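Amidase, hydantoinase/carbamoylase family (PDB 5I4M) probably hydrolyses N-carbamoyl-L-amino acids at a two-zinc centre, as an amidase of the peptidase M20 family. Local coordinates at the interface of chains A and B. Numbering follows the deposited sequence. Chains: chain A/B, Amidase, hydantoinase/carbamoylase family.

Contacts 1 and 3 lie side by side, the centres of their C-alpha atoms about 12 Å apart, where loops and short strands of chain A reach the zinc-binding part of chain B. Contact 2 is about 42 Å from contact 1 and about 36 Å from contact 3, at the opposite end of the two-fold interface. His247, Pro250 and Asn296 face Arg309 and Ala377 in both contacts 1 and 2, with the chains exchanged, while the zinc ligand His403 recurs, as the chain A copy in contact 2 and the chain B copy in contact 3. Each zinc site thus appears to be completed by the other subunit, which suggests that the dimer is the working form.

Contact 1: the interface of chains A and B. Residues chain A 247-250, 296; chain B 309, 376-377.
The imidazole of A:His247 turns its CE1 edge to the guanidinium of B:Arg309, the planes 89° apart, CE1 coming obliquely from above the side of the two terminal nitrogens, 3.5 Å from B:Arg309 NH1. A:Gly249 lies over the guanidinium face towards its rim, on the side from which the ring comes, CA 3.5 Å from B:Arg309 CZ. The arginine reaches this loop with a chain extended from CG to NE, and a weak hydrogen bond from NH1 to the carbonyl oxygen of B:Gly376 helps to steady its tip. At the guanidinium edge, A:Asn296 CB lies 3.8 Å from B:Arg309 NH2. The histidine ring is fixed from its own chain: A:Gly249 N donates to A:His247 ND1 at 2.8 Å, close to the ring plane, and A:Pro250 CD lies towards the rim over one face. With CG swung away from the backbone N (chi1 -155°), the ring carries NE2 towards B:Ala377, whose CB is 3.7 Å from that nitrogen. A:Pro250 packs on the backbone of B:Gly376, CD to C at 3.7 Å. The patch joins A:His247, A:Asn296 and B:Arg309, residues of the 3-phosphoglycerate site; that ligand may come from purification or crystallisation, and the pocket may hold an acidic group of the substrate.

Contact 2: the interface of chains A and B. Residues chain A 213-214, 309, 377, 403; chain B 247, 250, 296.
Ring stacking joins A:His403, a ligand of the second zinc, to B:His247 of the neighbouring subunit. The centroids are 3.8 Å apart and the planes tilted by 23°, with B:His247 CD2 over the centre of the A:His403 ring. B:Pro250 CG lies towards the rim on the opposite face of B:His247, which thus lies between A:His403 and B:Pro250 of its own chain. Hydrogen bonding fixes the rotation of the zinc ligand: its ND1 donates to the backbone oxygen of B:Asn296 at 3.0 Å, with 153° at the hydrogen. The oxygen lies almost in the imidazole plane, whereas the donor approaches from above the carbonyl plane. This bond would leave NE2 to face the metal, and the carbonyl may make the imidazole a somewhat stronger zinc donor. Packing adds A:Gln214, a residue of the 3-phosphoglycerate site. Its chain, extended beyond CG, carries the amide to the B:His247 ring, the amide plane standing 78° from it, with NE2 3.4 Å from B:His247 CD2. Nearer the backbone, A:Gln214 CB touches the pyrrolidine of B:Pro250, 3.8 Å from CG. At the CE1 edge of the A:His403 ring, the side-chain amide of B:Asn296 comes near, ND2 3.8 Å from CE1.

Contact 3: the interface of chains A and B. Residues chain A 245, 292, 294, 297; chain B 109-110, 403, 405.
Water 1 is gripped from both chains, by the carboxylate of A:Glu245 and by B:Glu405, at an interface of this M20-family metallohydrolase that brings the dimerisation region of one subunit against zinc-site loops of the other. B:Glu405 holds the water twice, through its backbone N at 2.8 Å in a nearly straight bond and through OE2 at 2.7 Å. The link from water 1 to A:Glu245 OE1, 2.4 Å, is so short that its exact length is doubtful. A bend at chi2 (-88°) turns the A:Glu245 carboxylate towards the water, while its CG lies near B:Thr110. The carboxylate oxygens do not touch each other; the water lies between them. B:Thr110 puts its two branches to different uses. OG1 donates to the carbonyl oxygen of B:His403 at 3.0 Å, from above the carbonyl plane, tying the two loops of chain B together. The methyl CG2, anti to the carbonyl carbon, meets A:Pro292 CB at 3.7 Å, the side chains crossing at about a right angle. Alongside, B:Pro109 CG touches the same A:Pro292 CB and, at 4.0 Å, A:Ser294 CB. A:Val297 touches B:His403 with both methyls: CG1 is 3.7 Å from its backbone O, and CG2 comes obliquely beside ND1 at 3.8 Å.

Contact 1: the interface of chains A and B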
loop_
_atom_site.group_PDB
_atom_site.type_symbol
_atom_site.label_atom_id
_atom_site.label_comp_id
_atom_site.label_asym_id
_atom_site.label_seq_id
_atom_site.Cartn_x
_atom_site.Cartn_y
_atom_site.Cartn_z
ATOM N N HIS A 247 -14.650 1.946 12.952
ATOM C CA HIS A 247 -14.859 0.503 12.882
ATOM C C HIS A 247 -15.569 0.124 11.586
ATOM O O HIS A 247 -16.558 0.756 11.194
ATOM C CB HIS A 247 -15.689 0.031 14.080
ATOM C CG HIS A 247 -15.466 -1.405 14.429
ATOM N ND1 HIS A 247 -15.761 -2.432 13.560
ATOM C CD2 HIS A 247 -14.942 -1.986 15.533
ATOM C CE1 HIS A 247 -15.441 -3.587 14.115
ATOM N NE2 HIS A 247 -14.936 -3.344 15.312
ATOM N N ALA A 248 -15.075 -0.933 10.929
ATOM C CA ALA A 248 -15.740 -1.440 9.728
ATOM C C ALA A 248 -17.138 -1.980 10.014
ATOM O O ALA A 248 -17.949 -2.105 9.085
ATOM C CB ALA A 248 -14.887 -2.541 9.076
ATOM N N GLY A 249 -17.442 -2.302 11.271
ATOM C CA GLY A 249 -18.739 -2.821 11.624
ATOM C C GLY A 249 -19.721 -1.738 12.023
ATOM O O GLY A 249 -20.367 -1.107 11.180
ATOM N N PRO A 250 -19.836 -1.493 13.334
ATOM C CA PRO A 250 -20.945 -0.671 13.846
ATOM C C PRO A 250 -20.813 0.834 13.631
ATOM O O PRO A 250 -21.441 1.605 14.367
ATOM C CB PRO A 250 -20.971 -1.008 15.345
ATOM C CG PRO A 250 -19.568 -1.511 15.639
ATOM C CD PRO A 250 -19.102 -2.193 14.404
ATOM N N ASN A 296 -10.453 -4.437 8.976
ATOM C CA ASN A 296 -11.676 -4.052 9.683
ATOM C C ASN A 296 -11.606 -2.626 10.255
ATOM O O ASN A 296 -12.233 -2.321 11.277
ATOM C CB ASN A 296 -12.051 -5.080 10.762
ATOM C CG ASN A 296 -10.891 -5.487 11.669
ATOM O OD1 ASN A 296 -9.717 -5.235 11.381
ATOM N ND2 ASN A 296 -11.237 -6.169 12.776
ATOM N N ARG B 309 -21.148 -7.236 6.740
ATOM C CA ARG B 309 -21.873 -7.651 7.939
ATOM C C ARG B 309 -23.345 -7.303 7.804
ATOM O O ARG B 309 -23.707 -6.308 7.171
ATOM C CB ARG B 309 -21.327 -6.989 9.212
ATOM C CG ARG B 309 -19.830 -6.768 9.187
ATOM C CD ARG B 309 -19.316 -6.090 10.439
ATOM N NE ARG B 309 -17.875 -5.919 10.313
ATOM C CZ ARG B 309 -17.028 -5.865 11.331
ATOM N NH1 ARG B 309 -17.474 -5.944 12.583
ATOM N NH2 ARG B 309 -15.730 -5.754 11.087
ATOM N N GLY B 376 -22.621 -5.030 16.773
ATOM C CA GLY B 376 -22.183 -4.829 15.403
ATOM C C GLY B 376 -20.807 -5.375 15.110
ATOM O O GLY B 376 -20.483 -5.630 13.943
ATOM N N ALA B 377 -19.991 -5.561 16.141
ATOM C CA ALA B 377 -18.670 -6.146 15.976
ATOM C C ALA B 377 -18.700 -7.616 16.353
ATOM O O ALA B 377 -19.630 -8.109 16.999
ATOM C CB ALA B 377 -17.631 -5.411 16.829
#

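Contact 2: the interface of chains A and B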
loop_
_atom_site.group_PDB
_atom_site.type_symbol
_atom_site.label_atom_id
_atom_site.label_comp_id
_atom_site.label_asym_id
_atom_site.label_seq_id
_atom_site.Cartn_x
_atom_site.Cartn_y
_atom_site.Cartn_z
ATOM N N GLU A 213 10.775 2.658 -28.156
ATOM C CA GLU A 213 9.552 3.450 -28.288
ATOM C C GLU A 213 8.706 3.434 -27.013
ATOM O O GLU A 213 8.117 4.458 -26.637
ATOM C CB GLU A 213 8.721 2.938 -29.460
ATOM C CG GLU A 213 7.424 3.729 -29.618
ATOM C CD GLU A 213 6.445 3.064 -30.560
ATOM O OE1 GLU A 213 5.233 3.301 -30.418
ATOM O OE2 GLU A 213 6.887 2.291 -31.425
ATOM N N GLN A 214 8.600 2.270 -26.365
ATOM C CA GLN A 214 7.739 2.028 -25.210
ATOM C C GLN A 214 6.261 2.035 -25.580
ATOM O O GLN A 214 5.398 2.131 -24.701
ATOM C CB GLN A 214 8.016 3.031 -24.083
ATOM C CG GLN A 214 9.475 3.010 -23.656
ATOM C CD GLN A 214 9.763 4.014 -22.572
ATOM O OE1 GLN A 214 9.767 5.215 -22.826
ATOM N NE2 GLN A 214 10.014 3.529 -21.354
ATOM N N ARG A 309 -1.028 12.886 -19.332
ATOM C CA ARG A 309 -0.180 13.247 -20.466
ATOM C C ARG A 309 -1.048 13.556 -21.679
ATOM O O ARG A 309 -2.100 12.938 -21.873
ATOM C CB ARG A 309 0.797 12.114 -20.831
ATOM C CG ARG A 309 1.369 11.418 -19.608
ATOM C CD ARG A 309 2.381 10.352 -19.986
ATOM N NE ARG A 309 2.848 9.700 -18.770
ATOM C CZ ARG A 309 4.043 9.143 -18.633
ATOM N NH1 ARG A 309 4.898 9.138 -19.653
ATOM N NH2 ARG A 309 4.393 8.624 -17.465
ATOM N N ALA A 377 6.536 8.899 -23.667
ATOM C CA ALA A 377 7.211 9.007 -22.382
ATOM C C ALA A 377 8.041 10.282 -22.331
ATOM O O ALA A 377 8.296 10.931 -23.351
ATOM C CB ALA A 377 8.115 7.796 -22.134
ATOM N N HIS A 403 8.008 -0.815 -18.914
ATOM C CA HIS A 403 7.703 -0.802 -17.484
ATOM C C HIS A 403 7.071 -2.119 -17.037
ATOM O O HIS A 403 6.302 -2.168 -16.073
ATOM C CB HIS A 403 6.842 0.411 -17.115
ATOM C CG HIS A 403 7.631 1.689 -17.105
ATOM N ND1 HIS A 403 7.160 2.869 -16.573
ATOM C CD2 HIS A 403 8.884 1.952 -17.554
ATOM C CE1 HIS A 403 8.086 3.805 -16.698
ATOM N NE2 HIS A 403 9.144 3.274 -17.289
ATOM N N HIS B 247 3.567 0.778 -19.156
ATOM C CA HIS B 247 3.929 2.183 -19.010
ATOM C C HIS B 247 2.685 3.052 -18.849
ATOM O O HIS B 247 1.705 2.902 -19.584
ATOM C CB HIS B 247 4.730 2.652 -20.223
ATOM C CG HIS B 247 5.640 3.792 -19.916
ATOM N ND1 HIS B 247 5.170 5.037 -19.553
ATOM C CD2 HIS B 247 6.991 3.866 -19.867
ATOM C CE1 HIS B 247 6.196 5.836 -19.313
ATOM N NE2 HIS B 247 7.313 5.149 -19.499
ATOM N N PRO B 250 2.856 5.713 -22.915
ATOM C CA PRO B 250 2.509 5.221 -24.257
ATOM C C PRO B 250 1.850 3.848 -24.330
ATOM O O PRO B 250 1.858 3.241 -25.403
ATOM C CB PRO B 250 3.863 5.212 -24.987
ATOM C CG PRO B 250 4.895 5.192 -23.907
ATOM C CD PRO B 250 4.308 5.925 -22.753
ATOM N N ASN B 296 4.385 5.898 -12.286
ATOM C CA ASN B 296 4.311 5.842 -13.743
ATOM C C ASN B 296 4.295 4.405 -14.272
ATOM O O ASN B 296 4.755 4.136 -15.387
ATOM C CB ASN B 296 5.408 6.695 -14.410
ATOM C CG ASN B 296 6.819 6.457 -13.871
ATOM O OD1 ASN B 296 7.026 5.857 -12.817
ATOM N ND2 ASN B 296 7.809 6.981 -14.607
#

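Contact 3: the interface of chains A and B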
loop_
_atom_site.group_PDB
_atom_site.type_symbol
_atom_site.label_atom_id
_atom_site.label_comp_id
_atom_site.label_asym_id
_atom_site.label_seq_id
_atom_site.Cartn_x
_atom_site.Cartn_y
_atom_site.Cartn_z
ATOM N N GLU A 245 -10.690 7.278 10.393
ATOM C CA GLU A 245 -10.707 5.846 10.626
ATOM C C GLU A 245 -11.737 5.520 11.702
ATOM O O GLU A 245 -11.949 6.281 12.649
ATOM C CB GLU A 245 -9.314 5.329 11.008
ATOM C CG GLU A 245 -8.681 5.985 12.209
ATOM C CD GLU A 245 -7.886 7.229 11.850
ATOM O OE1 GLU A 245 -7.057 7.657 12.679
ATOM O OE2 GLU A 245 -8.085 7.776 10.742
ATOM N N PRO A 292 -5.159 3.109 8.007
ATOM C CA PRO A 292 -4.046 2.289 8.497
ATOM C C PRO A 292 -3.867 0.980 7.738
ATOM O O PRO A 292 -2.972 0.213 8.077
ATOM C CB PRO A 292 -4.434 2.021 9.959
ATOM C CG PRO A 292 -5.930 1.980 9.929
ATOM C CD PRO A 292 -6.325 3.047 8.910
ATOM N N SER A 294 -5.865 -1.643 7.625
ATOM C CA SER A 294 -6.340 -2.793 8.386
ATOM C C SER A 294 -7.726 -3.176 7.882
ATOM O O SER A 294 -8.580 -2.306 7.696
ATOM C CB SER A 294 -6.376 -2.479 9.884
ATOM O OG SER A 294 -6.858 -3.593 10.624
ATOM N N VAL A 297 -10.898 -1.730 9.564
ATOM C CA VAL A 297 -10.867 -0.303 9.883
ATOM C C VAL A 297 -11.183 0.463 8.604
ATOM O O VAL A 297 -10.485 0.294 7.599
ATOM C CB VAL A 297 -9.496 0.135 10.434
ATOM C CG1 VAL A 297 -9.509 1.631 10.789
ATOM C CG2 VAL A 297 -9.098 -0.708 11.651
ATOM N N PRO B 109 -4.006 -1.145 14.664
ATOM C CA PRO B 109 -2.943 -0.130 14.552
ATOM C C PRO B 109 -3.405 1.256 14.963
ATOM O O PRO B 109 -2.616 2.032 15.517
ATOM C CB PRO B 109 -2.571 -0.177 13.062
ATOM C CG PRO B 109 -3.755 -0.776 12.387
ATOM C CD PRO B 109 -4.283 -1.787 13.366
ATOM N N THR B 110 -4.661 1.587 14.694
ATOM C CA THR B 110 -5.307 2.801 15.197
ATOM C C THR B 110 -6.224 2.468 16.367
ATOM O O THR B 110 -7.379 2.879 16.415
ATOM C CB THR B 110 -6.089 3.477 14.078
ATOM O OG1 THR B 110 -6.971 2.517 13.474
ATOM C CG2 THR B 110 -5.129 4.006 13.025
ATOM N N HIS B 403 -11.891 1.725 16.878
ATOM C CA HIS B 403 -10.846 1.518 15.859
ATOM C C HIS B 403 -10.289 2.849 15.370
ATOM O O HIS B 403 -9.843 2.993 14.225
ATOM C CB HIS B 403 -11.353 0.666 14.697
ATOM C CG HIS B 403 -11.494 -0.770 15.059
ATOM N ND1 HIS B 403 -11.716 -1.763 14.130
ATOM C CD2 HIS B 403 -11.398 -1.386 16.260
ATOM C CE1 HIS B 403 -11.757 -2.933 14.747
ATOM N NE2 HIS B 403 -11.575 -2.729 16.042
ATOM N N GLU B 405 -7.923 6.135 17.407
ATOM C CA GLU B 405 -7.191 6.382 18.642
ATOM C C GLU B 405 -7.956 7.284 19.610
ATOM O O GLU B 405 -7.623 7.304 20.797
ATOM C CB GLU B 405 -5.810 6.962 18.315
ATOM C CG GLU B 405 -4.928 5.914 17.602
ATOM C CD GLU B 405 -3.851 6.520 16.721
ATOM O OE1 GLU B 405 -2.780 6.868 17.250
ATOM O OE2 GLU B 405 -4.082 6.662 15.501
HETATM O O HOH W 1 -6.729 6.848 14.935
#